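Local coordinates for IroE protein (Escherichia coli, PDB 2GZS) that hydrolyses the trilactone siderophore enterobactin and its C-glucosylated forms, preferring the iron-free molecules and usually cutting once to give linear trimers, at residues A[31-36]-A[70-74]; A[44-49]-A[142-147]; A[61-65]-A[255-260]; A[156-161]-A[182-186]; A[164-168]-A[195-199]. Numbering follows the deposited sequence.

Contact 1: A[31-36]-A[70-74]; sequences TAVPNT and TPPVI
P34, V73 and A32 lose the most surface here, where the ends of two antiparallel strands meet. Segment 31-36 runs extended through P34 and then turns off at N35; segment 70-74 enters through two prolines and becomes strand at V73. A32 and I74 form a hydrogen-bonded pair with CA atoms 5.0 Å apart: A32 N to I74 O is 2.8 Å and I74 N to A32 O 2.9 Å. The methyl of A32 is small enough to lie beside I74 (CB to CB 4.0 Å) against Y11 and F13 of strand 11-19. V73, chi1 t, sets CG2 3.9 Å from P34 CD and CG1 3.8 Å from T31 CG2. Having no amide hydrogen, P34 suits the end of the pairing; its ring packs on P71 instead (P34 CB to P71 CG 3.8 Å), and T36 OG1 lies 3.5 Å from P71 CG. Strand 73-79 thereby joins the antiparallel strands at one side of the mixed, mainly parallel sheet of an alpha/beta-hydrolase fold.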
# COMPACT_ATOMS: atom_id res chain seq x y z
N THR A 31 3.81 -12.40 -6.24
CA THR A 31 3.72 -12.85 -4.87
C THR A 31 5.08 -13.39 -4.42
O THR A 31 5.59 -14.32 -5.07
CB THR A 31 2.62 -13.90 -4.68
OG1 THR A 31 1.36 -13.33 -5.10
CG2 THR A 31 2.41 -14.23 -3.21
N ALA A 32 5.69 -12.82 -3.40
CA ALA A 32 6.96 -13.22 -2.85
C ALA A 32 6.69 -13.89 -1.52
O ALA A 32 6.18 -13.28 -0.60
CB ALA A 32 7.93 -12.03 -2.68
N VAL A 33 7.03 -15.21 -1.42
CA VAL A 33 6.75 -15.99 -0.21
C VAL A 33 8.09 -16.29 0.48
O VAL A 33 9.01 -16.73 -0.25
CB VAL A 33 6.06 -17.32 -0.55
CG1 VAL A 33 5.83 -18.14 0.69
CG2 VAL A 33 4.69 -17.11 -1.25
N PRO A 34 8.22 -16.08 1.76
CA PRO A 34 9.50 -16.37 2.44
C PRO A 34 9.85 -17.87 2.31
O PRO A 34 8.97 -18.72 2.27
CB PRO A 34 9.22 -16.02 3.87
CG PRO A 34 8.07 -15.02 3.82
CD PRO A 34 7.20 -15.54 2.70
N ASN A 35 11.15 -18.11 2.21
CA ASN A 35 11.62 -19.51 2.23
C ASN A 35 11.84 -19.99 3.62
O ASN A 35 12.11 -21.18 3.79
CB ASN A 35 12.92 -19.60 1.42
CG ASN A 35 12.67 -19.56 -0.05
OD1 ASN A 35 11.50 -19.53 -0.50
ND2 ASN A 35 13.70 -19.60 -0.89
N THR A 36 11.81 -19.11 4.60
CA THR A 36 11.84 -19.57 6.01
C THR A 36 10.40 -19.85 6.40
O THR A 36 9.39 -19.31 5.91
CB THR A 36 12.61 -18.54 6.82
OG1 THR A 36 12.07 -17.22 6.71
CG2 THR A 36 13.99 -18.35 6.15
N THR A 70 9.95 -11.60 11.39
CA THR A 70 8.93 -12.43 10.79
C THR A 70 8.71 -12.03 9.33
O THR A 70 7.89 -11.13 9.10
CB THR A 70 7.62 -12.27 11.57
OG1 THR A 70 7.89 -12.63 12.95
CG2 THR A 70 6.54 -13.24 11.11
N PRO A 71 9.40 -12.56 8.35
CA PRO A 71 9.31 -12.04 6.97
C PRO A 71 7.90 -12.21 6.47
O PRO A 71 7.19 -13.20 6.64
CB PRO A 71 10.34 -12.85 6.15
CG PRO A 71 10.48 -14.12 6.94
CD PRO A 71 10.36 -13.70 8.40
N PRO A 72 7.41 -11.13 5.81
CA PRO A 72 6.05 -11.20 5.27
C PRO A 72 5.97 -11.78 3.87
O PRO A 72 6.94 -11.68 3.11
CB PRO A 72 5.66 -9.68 5.21
CG PRO A 72 6.98 -9.05 4.86
CD PRO A 72 8.04 -9.80 5.63
N VAL A 73 4.77 -12.28 3.54
CA VAL A 73 4.43 -12.39 2.12
C VAL A 73 4.29 -10.98 1.49
O VAL A 73 3.69 -10.12 2.16
CB VAL A 73 3.16 -13.21 1.92
CG1 VAL A 73 2.64 -13.30 0.50
CG2 VAL A 73 3.45 -14.68 2.41
N ILE A 74 4.85 -10.83 0.31
CA ILE A 74 4.81 -9.50 -0.34
C ILE A 74 4.00 -9.68 -1.61
O ILE A 74 4.29 -10.54 -2.46
CB ILE A 74 6.22 -9.07 -0.70
CG1 ILE A 74 7.18 -9.14 0.52
CG2 ILE A 74 6.16 -7.70 -1.33
CD1 ILE A 74 8.56 -8.63 0.17

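Contact 2: A[44-49]-A[142-147]; sequences PILYML and RRGLWG
Strands 44-48 and 143-147 run parallel, their axes 4.5 Å apart and crossing at -26°, in register from I45 beside R143 to M48 beside W146. Five backbone hydrogen bonds alternate between the two segments: I45 N to R142 O 3.0 Å, G144 N to I45 O 2.8 Å, Y47 N to G144 O 2.9 Å, W146 N to Y47 O 2.8 Å and L49 N to W146 O 3.0 Å. These are central strands of the alpha/beta-hydrolase sheet, and G147 leads into the nucleophile elbow carrying the active-site S149. On the L46, M48 and W146 face, L46 (t, chi2 p) lays CD1 over the backbone of G144, 3.3 Å from its C, where a side chain would collide. Selenomethionine M48 sets CB 3.9 Å from W146 CE3. The other face holds I45 CG2 3.7 Å from R143 CG and Y47 CB 4.0 Å from L145 CD1; Y47 OH and the R143 guanidinium reach E133. P44 CG covers one face of the R142 guanidinium, 3.7 Å from NH2.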
# COMPACT_ATOMS: atom_id res chain seq x y z
N PRO A 44 2.65 -12.62 8.07
CA PRO A 44 2.03 -11.29 7.77
C PRO A 44 2.05 -11.14 6.27
O PRO A 44 2.84 -11.78 5.58
CB PRO A 44 2.99 -10.31 8.38
CG PRO A 44 3.92 -11.07 9.27
CD PRO A 44 3.92 -12.46 8.73
N ILE A 45 1.22 -10.19 5.72
CA ILE A 45 1.26 -10.06 4.28
C ILE A 45 1.05 -8.58 3.92
O ILE A 45 0.18 -7.97 4.56
CB ILE A 45 0.19 -10.95 3.58
CG1 ILE A 45 0.28 -10.91 2.05
CG2 ILE A 45 -1.24 -10.64 4.09
CD1 ILE A 45 -0.62 -11.97 1.35
N LEU A 46 1.86 -8.08 2.98
CA LEU A 46 1.74 -6.65 2.66
C LEU A 46 1.46 -6.54 1.16
O LEU A 46 2.26 -7.03 0.37
CB LEU A 46 3.02 -5.95 3.07
CG LEU A 46 2.95 -4.40 2.89
CD1 LEU A 46 1.85 -3.71 3.66
CD2 LEU A 46 4.31 -3.81 3.25
N TYR A 47 0.33 -5.93 0.81
CA TYR A 47 -0.09 -5.64 -0.54
C TYR A 47 0.44 -4.25 -0.94
O TYR A 47 0.23 -3.34 -0.10
CB TYR A 47 -1.62 -5.68 -0.64
CG TYR A 47 -2.19 -7.10 -0.59
CD1 TYR A 47 -2.53 -7.74 -1.78
CD2 TYR A 47 -2.30 -7.71 0.64
CE1 TYR A 47 -3.04 -9.06 -1.78
CE2 TYR A 47 -2.82 -9.02 0.63
CZ TYR A 47 -3.16 -9.63 -0.54
OH TYR A 47 -3.66 -10.95 -0.48
N MSE A 48 1.13 -4.15 -2.05
CA MSE A 48 1.86 -2.93 -2.37
C MSE A 48 1.51 -2.45 -3.77
O MSE A 48 1.60 -3.18 -4.75
CB MSE A 48 3.38 -3.25 -2.32
CG MSE A 48 3.69 -3.78 -0.87
SE MSE A 48 5.61 -3.92 -0.54
CE MSE A 48 5.44 -4.68 -2.27
N LEU A 49 1.06 -1.17 -3.82
CA LEU A 49 0.76 -0.63 -5.15
C LEU A 49 2.04 -0.25 -5.93
O LEU A 49 3.16 -0.34 -5.43
CB LEU A 49 -0.11 0.61 -4.97
CG LEU A 49 -1.42 0.40 -4.19
CD1 LEU A 49 -2.35 1.63 -4.41
CD2 LEU A 49 -2.17 -0.86 -4.33
N ARG A 142 -2.67 -9.52 10.29
CA ARG A 142 -1.43 -8.88 9.94
C ARG A 142 -1.44 -8.64 8.42
O ARG A 142 -0.38 -8.72 7.81
CB ARG A 142 -0.21 -9.74 10.30
CG ARG A 142 -0.06 -9.96 11.82
CD ARG A 142 0.78 -8.85 12.42
NE ARG A 142 2.21 -9.05 12.47
CZ ARG A 142 3.04 -10.03 12.76
NH1 ARG A 142 2.64 -11.24 13.11
NH2 ARG A 142 4.36 -9.81 12.69
N ARG A 143 -2.60 -8.39 7.86
CA ARG A 143 -2.71 -8.01 6.43
C ARG A 143 -2.59 -6.51 6.28
O ARG A 143 -3.37 -5.78 6.90
CB ARG A 143 -4.04 -8.51 5.88
CG ARG A 143 -4.14 -8.31 4.38
CD ARG A 143 -5.47 -8.83 3.93
NE ARG A 143 -5.68 -10.30 3.81
CZ ARG A 143 -6.78 -10.88 4.29
NH1 ARG A 143 -7.80 -10.25 4.89
NH2 ARG A 143 -6.98 -12.18 4.18
N GLY A 144 -1.61 -6.09 5.47
CA GLY A 144 -1.42 -4.61 5.32
C GLY A 144 -1.45 -4.25 3.85
O GLY A 144 -1.40 -5.01 2.92
N LEU A 145 -1.60 -2.90 3.67
CA LEU A 145 -1.71 -2.26 2.35
C LEU A 145 -0.76 -1.06 2.33
O LEU A 145 -0.82 -0.28 3.30
CB LEU A 145 -3.18 -1.83 2.14
CG LEU A 145 -3.38 -1.04 0.77
CD1 LEU A 145 -3.22 -1.98 -0.41
CD2 LEU A 145 -4.78 -0.47 0.82
N TRP A 146 0.02 -0.87 1.30
CA TRP A 146 0.93 0.28 1.16
C TRP A 146 0.77 0.87 -0.23
O TRP A 146 0.64 0.19 -1.23
CB TRP A 146 2.42 -0.22 1.33
CG TRP A 146 3.43 0.88 1.01
CD1 TRP A 146 3.95 1.80 1.91
CD2 TRP A 146 4.00 1.17 -0.29
NE1 TRP A 146 4.80 2.62 1.19
CE2 TRP A 146 4.88 2.29 -0.11
CE3 TRP A 146 3.85 0.59 -1.57
CZ2 TRP A 146 5.61 2.82 -1.20
CZ3 TRP A 146 4.60 1.14 -2.66
CH2 TRP A 146 5.44 2.23 -2.42
N GLY A 147 0.92 2.24 -0.24
CA GLY A 147 1.02 2.95 -1.52
C GLY A 147 1.62 4.35 -1.31
O GLY A 147 1.55 4.85 -0.20

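Contact 3: A[61-65]-A[255-260]; sequences ELLKQ and FRQALL
Two helical segments, 61-65 and 255-260, lie nearly side by side in the same direction, with axes 10.7 Å apart and crossing at -21°; CA atoms come nearest at L62 and R256 (7.4 Å) and at Q65 and L260 (7.8 Å). The contact is a knob-into-hole arrangement in which L62, chi1 t and chi2 p, is the knob and F255, R256, L259 and L260 form the hole. F255 opens the hole, its CE1 4.1 Å from L62 CD2. At R256 (chi1 m, chi2 t) the aliphatic part does the packing, CG lying 3.9 Å from L62 CD2, so the charged end can remain near the surface, where it makes a long, weak ion pair with D59. One turn on, L259 CD1 also reaches L62 CD2 at 3.9 Å. L260 closes the hole with CG 4.1 Å from L62 CD1, and its CD2 meets Q65 CG at 3.6 Å; the methylenes of a glutamine suit this partly exposed margin. Beyond the pair, L259 rests on L46 and M48, and F255 on W146 and on V54 of helix 51-57; helix 247-262 covers strands 43-48 and 143-148, with helix 60-66 beside it, whose L63 touches I74 of strand 73-79.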
# COMPACT_ATOMS: atom_id res chain seq x y z
N GLU A 61 19.39 -7.58 0.23
CA GLU A 61 19.67 -7.04 1.57
C GLU A 61 18.36 -6.80 2.32
O GLU A 61 18.27 -7.09 3.49
CB GLU A 61 20.43 -5.70 1.67
CG GLU A 61 20.57 -5.14 3.07
CD GLU A 61 19.92 -3.91 3.64
OE1 GLU A 61 18.85 -3.39 3.16
OE2 GLU A 61 20.47 -3.38 4.69
N LEU A 62 17.30 -6.26 1.69
CA LEU A 62 16.04 -6.10 2.37
C LEU A 62 15.43 -7.46 2.74
O LEU A 62 15.00 -7.60 3.86
CB LEU A 62 15.05 -5.29 1.48
CG LEU A 62 13.66 -5.11 2.12
CD1 LEU A 62 13.57 -4.28 3.35
CD2 LEU A 62 12.76 -4.49 1.04
N LEU A 63 15.46 -8.40 1.79
CA LEU A 63 14.89 -9.71 2.12
C LEU A 63 15.60 -10.41 3.30
O LEU A 63 14.87 -10.99 4.08
CB LEU A 63 14.90 -10.56 0.85
CG LEU A 63 14.11 -9.97 -0.37
CD1 LEU A 63 14.13 -10.98 -1.53
CD2 LEU A 63 12.69 -9.60 0.01
N LYS A 64 16.92 -10.24 3.32
CA LYS A 64 17.70 -10.77 4.45
C LYS A 64 17.25 -10.15 5.75
O LYS A 64 16.97 -10.80 6.74
CB LYS A 64 19.17 -10.51 4.14
CG LYS A 64 20.10 -10.84 5.32
CD LYS A 64 21.53 -10.57 4.84
CE LYS A 64 22.56 -10.68 5.94
NZ LYS A 64 22.85 -9.38 6.63
N GLN A 65 17.08 -8.80 5.77
CA GLN A 65 16.70 -8.16 7.01
C GLN A 65 15.28 -8.52 7.49
O GLN A 65 14.92 -8.70 8.61
CB GLN A 65 16.85 -6.62 6.86
CG GLN A 65 16.60 -5.85 8.15
CD GLN A 65 17.68 -6.16 9.22
OE1 GLN A 65 18.84 -6.26 8.82
NE2 GLN A 65 17.26 -6.31 10.46
N PHE A 255 8.34 2.25 1.30
CA PHE A 255 7.92 0.83 1.08
C PHE A 255 8.82 -0.05 1.94
O PHE A 255 8.35 -1.06 2.47
CB PHE A 255 7.95 0.49 -0.40
CG PHE A 255 9.12 -0.22 -1.02
CD1 PHE A 255 9.36 -1.61 -0.82
CD2 PHE A 255 10.02 0.43 -1.84
CE1 PHE A 255 10.44 -2.25 -1.41
CE2 PHE A 255 11.11 -0.20 -2.40
CZ PHE A 255 11.34 -1.56 -2.20
N ARG A 256 10.12 0.27 2.02
CA ARG A 256 10.98 -0.67 2.79
C ARG A 256 10.65 -0.59 4.24
O ARG A 256 10.61 -1.60 4.96
CB ARG A 256 12.44 -0.29 2.48
CG ARG A 256 12.85 -0.64 1.08
CD ARG A 256 14.32 -0.22 0.90
NE ARG A 256 14.58 -0.06 -0.52
CZ ARG A 256 15.50 -0.77 -1.16
NH1 ARG A 256 16.17 -1.64 -0.41
NH2 ARG A 256 15.65 -0.54 -2.46
N GLN A 257 10.39 0.58 4.82
CA GLN A 257 10.07 0.69 6.22
C GLN A 257 8.72 0.03 6.54
O GLN A 257 8.55 -0.54 7.60
CB GLN A 257 10.15 2.16 6.72
CG GLN A 257 9.90 2.25 8.23
CD GLN A 257 11.03 1.60 9.04
OE1 GLN A 257 12.16 2.08 8.99
NE2 GLN A 257 10.77 0.50 9.74
N ALA A 258 7.78 0.10 5.57
CA ALA A 258 6.52 -0.62 5.80
C ALA A 258 6.76 -2.14 5.87
O ALA A 258 6.18 -2.75 6.76
CB ALA A 258 5.53 -0.24 4.68
N LEU A 259 7.56 -2.61 4.94
CA LEU A 259 7.84 -4.08 5.06
C LEU A 259 8.51 -4.39 6.39
O LEU A 259 8.22 -5.36 7.08
CB LEU A 259 8.70 -4.48 3.87
CG LEU A 259 7.98 -4.62 2.55
CD1 LEU A 259 8.92 -4.65 1.35
CD2 LEU A 259 7.12 -5.92 2.57
N LEU A 260 9.49 -3.57 6.76
CA LEU A 260 10.22 -3.86 8.02
C LEU A 260 9.29 -3.80 9.21
O LEU A 260 9.33 -4.60 10.17
CB LEU A 260 11.39 -2.88 8.16
CG LEU A 260 12.53 -3.13 7.19
CD1 LEU A 260 13.41 -1.89 7.07
CD2 LEU A 260 13.41 -4.31 7.62

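Contact 4: A[156-161]-A[182-186]; sequences LDSWLS and LLSRV
L160 and V186 form the apolar centre between two helical segments, 156-161 and 182-186, that point the same way with axes 10.0 Å apart and crossing at 25°. Their CA atoms are 6.6 Å apart; L160 (m, t) sets CD2 3.9 Å from V186 CA, a close approach that beta-branched but short V186 permits. One turn earlier, L156 CB meets L182 CG at 3.8 Å, and L182 CD1 also lies 4.1 Å from L160 CD1. W159, chi1 t, extends the apolar layer with CZ3 3.7 Å from V186 CG1. At the solvent-facing edge, R185 lays one face of its guanidinium over L160 CD1, 3.4 Å from CZ, and directs NH1 to D157 OD1 in a 3.0 Å salt bridge. A long arginine can cover leucine while reaching acid; the other carboxylate oxygen, D157 OD2, is held by R121 and S117 of helix 117-132. Helix 150-161 follows the active-site S149, and its packing against helix 179-187 belongs to the helical layer beside the sheet of the alpha/beta-hydrolase fold.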
# COMPACT_ATOMS: atom_id res chain seq x y z
N LEU A 156 -5.56 5.77 2.06
CA LEU A 156 -6.52 6.51 2.92
C LEU A 156 -7.97 6.17 2.56
O LEU A 156 -8.80 5.92 3.45
CB LEU A 156 -6.32 8.02 2.81
CG LEU A 156 -5.01 8.57 3.36
CD1 LEU A 156 -4.89 10.09 3.10
CD2 LEU A 156 -4.84 8.25 4.84
N ASP A 157 -8.27 6.14 1.28
CA ASP A 157 -9.58 5.80 0.76
C ASP A 157 -10.00 4.41 1.27
O ASP A 157 -11.16 4.17 1.65
CB ASP A 157 -9.60 5.93 -0.76
CG ASP A 157 -10.98 5.74 -1.38
OD1 ASP A 157 -11.89 6.55 -1.00
OD2 ASP A 157 -11.24 4.85 -2.22
N SER A 158 -9.01 3.51 1.29
CA SER A 158 -9.29 2.12 1.70
C SER A 158 -9.39 2.06 3.22
O SER A 158 -10.25 1.30 3.74
CB SER A 158 -8.09 1.25 1.26
OG SER A 158 -8.02 1.22 -0.15
N TRP A 159 -8.59 2.80 3.98
CA TRP A 159 -8.75 2.83 5.44
C TRP A 159 -10.17 3.26 5.79
O TRP A 159 -10.84 2.81 6.73
CB TRP A 159 -7.73 3.84 6.04
CG TRP A 159 -7.80 3.89 7.55
CD1 TRP A 159 -7.17 3.06 8.46
CD2 TRP A 159 -8.54 4.82 8.35
NE1 TRP A 159 -7.50 3.43 9.73
CE2 TRP A 159 -8.35 4.53 9.70
CE3 TRP A 159 -9.37 5.89 8.00
CZ2 TRP A 159 -8.94 5.25 10.74
CZ3 TRP A 159 -9.96 6.62 9.02
CH2 TRP A 159 -9.75 6.32 10.35
N LEU A 160 -10.75 4.18 5.01
CA LEU A 160 -12.14 4.66 5.24
C LEU A 160 -13.16 3.60 4.90
O LEU A 160 -14.21 3.57 5.54
CB LEU A 160 -12.45 5.91 4.38
CG LEU A 160 -11.82 7.19 4.90
CD1 LEU A 160 -11.85 8.28 3.81
CD2 LEU A 160 -12.56 7.63 6.18
N SER A 161 -12.90 2.77 3.90
CA SER A 161 -14.01 1.94 3.38
C SER A 161 -13.81 0.45 3.58
O SER A 161 -14.77 -0.34 3.52
CB SER A 161 -14.17 2.26 1.89
OG SER A 161 -14.16 3.66 1.60
N LEU A 182 -9.60 14.11 1.71
CA LEU A 182 -9.47 12.78 2.34
C LEU A 182 -9.15 12.88 3.80
O LEU A 182 -9.74 12.11 4.60
CB LEU A 182 -8.32 12.00 1.67
CG LEU A 182 -8.45 10.64 1.04
CD1 LEU A 182 -9.88 10.20 0.79
CD2 LEU A 182 -7.64 10.60 -0.27
N LEU A 183 -8.24 13.76 4.21
CA LEU A 183 -8.05 13.90 5.67
C LEU A 183 -9.30 14.30 6.45
O LEU A 183 -9.53 13.91 7.59
CB LEU A 183 -6.99 14.97 6.00
CG LEU A 183 -5.56 14.45 5.95
CD1 LEU A 183 -4.58 15.55 6.38
CD2 LEU A 183 -5.41 13.19 6.79
N SER A 184 -10.09 15.16 5.84
CA SER A 184 -11.37 15.63 6.37
C SER A 184 -12.30 14.43 6.57
O SER A 184 -12.97 14.30 7.61
CB SER A 184 -11.98 16.63 5.39
OG SER A 184 -13.12 17.21 6.04
N ARG A 185 -12.29 13.50 5.61
CA ARG A 185 -13.12 12.29 5.87
C ARG A 185 -12.51 11.39 6.93
O ARG A 185 -13.23 10.79 7.76
CB ARG A 185 -13.26 11.49 4.59
CG ARG A 185 -13.98 12.17 3.43
CD ARG A 185 -13.77 11.50 2.07
NE ARG A 185 -14.16 10.12 1.96
CZ ARG A 185 -13.84 9.07 1.23
NH1 ARG A 185 -12.92 9.08 0.26
NH2 ARG A 185 -14.46 7.90 1.45
N VAL A 186 -11.18 11.29 6.93
CA VAL A 186 -10.51 10.43 7.91
C VAL A 186 -10.80 10.86 9.32
O VAL A 186 -11.10 10.12 10.24
CB VAL A 186 -8.96 10.42 7.67
CG1 VAL A 186 -8.27 9.90 8.92
CG2 VAL A 186 -8.63 9.64 6.41

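Contact 5: A[164-168]-A[195-199]; sequences YFRSY and CTKHL
Backbone hydrogen bonds from H198 N to R166 O and from Y168 N to H198 O, both 2.8 Å, start the parallel pairing of 164-168 with 195-199. They join the two strands of a beta-alpha-beta unit, 167-171 and 198-203, connected through helix 179-187. S167 pairs with H198 (CA to CA 4.7 Å) and Y168 with L199 (4.9 Å). Within its own segment Y168 OH donates to F165 O at 2.8 Å, tying the strand to its approach. The ammonium NZ of K197 bonds W159 O and S162 O, where helix 150-161 ends, while its long chain passes the tyrosine, with K197 CD 3.6 Å from Y168 OH. Y168, chi1 m, buries the most surface here: its ring turns an edge toward H198 O and meets the W159 ring edge-to-face. L199 (t, p), on the same sheet face as Y168, suits the buried interior against L156 and W159 and packs CD1 4.0 Å from Y168 CB. S167 and H198 share the opposite, more open face, S167 OG lying 3.8 Å from H198 CB. At the exposed entry, R166, with three m rotamers, places one guanidinium face over T196, with R166 NE 4.1 Å from T196 CB.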
# COMPACT_ATOMS: atom_id res chain seq x y z
N TYR A 164 -11.01 -5.30 4.97
CA TYR A 164 -10.17 -6.43 4.57
C TYR A 164 -8.77 -6.34 5.13
O TYR A 164 -8.11 -7.31 5.45
CB TYR A 164 -10.09 -6.51 3.03
CG TYR A 164 -9.51 -7.80 2.51
CD1 TYR A 164 -10.30 -8.97 2.46
CD2 TYR A 164 -8.20 -7.85 2.08
CE1 TYR A 164 -9.76 -10.16 1.97
CE2 TYR A 164 -7.70 -9.05 1.59
CZ TYR A 164 -8.46 -10.20 1.54
OH TYR A 164 -7.79 -11.32 1.04
N PHE A 165 -8.22 -5.11 5.19
CA PHE A 165 -6.88 -4.93 5.69
C PHE A 165 -6.86 -4.48 7.14
O PHE A 165 -7.79 -3.81 7.60
CB PHE A 165 -6.10 -3.86 4.85
CG PHE A 165 -6.00 -4.25 3.40
CD1 PHE A 165 -5.00 -5.10 2.91
CD2 PHE A 165 -6.94 -3.75 2.51
CE1 PHE A 165 -5.03 -5.43 1.58
CE2 PHE A 165 -6.94 -4.13 1.19
CZ PHE A 165 -5.94 -4.95 0.68
N ARG A 166 -5.79 -4.79 7.88
CA ARG A 166 -5.66 -4.33 9.24
C ARG A 166 -4.65 -3.19 9.38
O ARG A 166 -4.75 -2.41 10.33
CB ARG A 166 -5.24 -5.52 10.13
CG ARG A 166 -6.42 -6.51 10.22
CD ARG A 166 -7.51 -5.95 11.13
NE ARG A 166 -7.17 -6.10 12.54
CZ ARG A 166 -7.66 -7.02 13.37
NH1 ARG A 166 -8.53 -7.92 12.93
NH2 ARG A 166 -7.27 -7.05 14.63
N SER A 167 -3.68 -3.13 8.49
CA SER A 167 -2.67 -2.08 8.58
C SER A 167 -2.61 -1.31 7.25
O SER A 167 -2.63 -1.90 6.18
CB SER A 167 -1.27 -2.67 8.89
OG SER A 167 -1.32 -3.04 10.28
N TYR A 168 -2.59 0.02 7.41
CA TYR A 168 -2.69 0.88 6.20
C TYR A 168 -1.48 1.83 6.17
O TYR A 168 -1.44 2.70 7.10
CB TYR A 168 -4.01 1.64 6.27
CG TYR A 168 -5.24 0.75 6.11
CD1 TYR A 168 -5.93 0.63 4.94
CD2 TYR A 168 -5.64 0.01 7.25
CE1 TYR A 168 -7.04 -0.21 4.81
CE2 TYR A 168 -6.77 -0.82 7.15
CZ TYR A 168 -7.44 -0.90 5.96
OH TYR A 168 -8.55 -1.74 5.86
N CYS A 195 -11.18 1.25 15.21
CA CYS A 195 -10.16 0.77 16.13
C CYS A 195 -9.37 -0.45 15.65
O CYS A 195 -8.25 -0.65 16.13
CB CYS A 195 -10.76 0.50 17.51
SG CYS A 195 -12.01 -0.82 17.57
N THR A 196 -9.89 -1.27 14.76
CA THR A 196 -9.07 -2.41 14.31
C THR A 196 -8.26 -2.12 13.07
O THR A 196 -7.71 -3.02 12.42
CB THR A 196 -10.03 -3.56 13.98
OG1 THR A 196 -10.97 -3.17 12.97
CG2 THR A 196 -10.89 -3.91 15.19
N LYS A 197 -8.17 -0.89 12.62
CA LYS A 197 -7.49 -0.49 11.39
C LYS A 197 -6.35 0.48 11.73
O LYS A 197 -6.63 1.66 11.97
CB LYS A 197 -8.40 0.19 10.37
CG LYS A 197 -9.47 -0.78 9.89
CD LYS A 197 -10.24 -0.30 8.66
CE LYS A 197 -11.67 0.10 8.88
NZ LYS A 197 -12.30 0.70 7.65
N HIS A 198 -5.11 -0.04 11.77
CA HIS A 198 -3.94 0.78 12.07
C HIS A 198 -3.59 1.69 10.92
O HIS A 198 -3.58 1.19 9.79
CB HIS A 198 -2.72 -0.15 12.26
CG HIS A 198 -1.41 0.53 12.31
ND1 HIS A 198 -1.12 1.49 13.28
CD2 HIS A 198 -0.29 0.37 11.55
CE1 HIS A 198 0.13 1.91 13.09
NE2 HIS A 198 0.65 1.27 12.06
N LEU A 199 -3.34 2.97 11.21
CA LEU A 199 -3.06 3.87 10.07
C LEU A 199 -1.68 4.45 10.28
O LEU A 199 -1.40 5.00 11.35
CB LEU A 199 -4.10 5.00 10.06
CG LEU A 199 -3.83 6.05 8.98
CD1 LEU A 199 -3.87 5.45 7.59
CD2 LEU A 199 -4.86 7.18 9.21

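Contacts 1, 2 and 5 are three pairings within one sheet, ordered 26-34, 73-79, 43-48, 143-148, 167-171 and 198-203. V73 of contact 1 hydrogen-bonds to the backbone of P44 and L46 in contact 2, whose R143 and L145 bond to R166 and S167 of contact 5. Helical contacts 3 and 4 lie on opposite sides of the chain's centre, their own centres about 26 Å apart. Strand 143-148 leads to S149, followed by helix 150-161 of contact 4; contact 3 packs F255 and A258 on its W146. Along the chain, contacts 1, 2 and 3 cross one another; 4 and 5 cross each other inside the loop of contact 3, after 1 and 2 have closed.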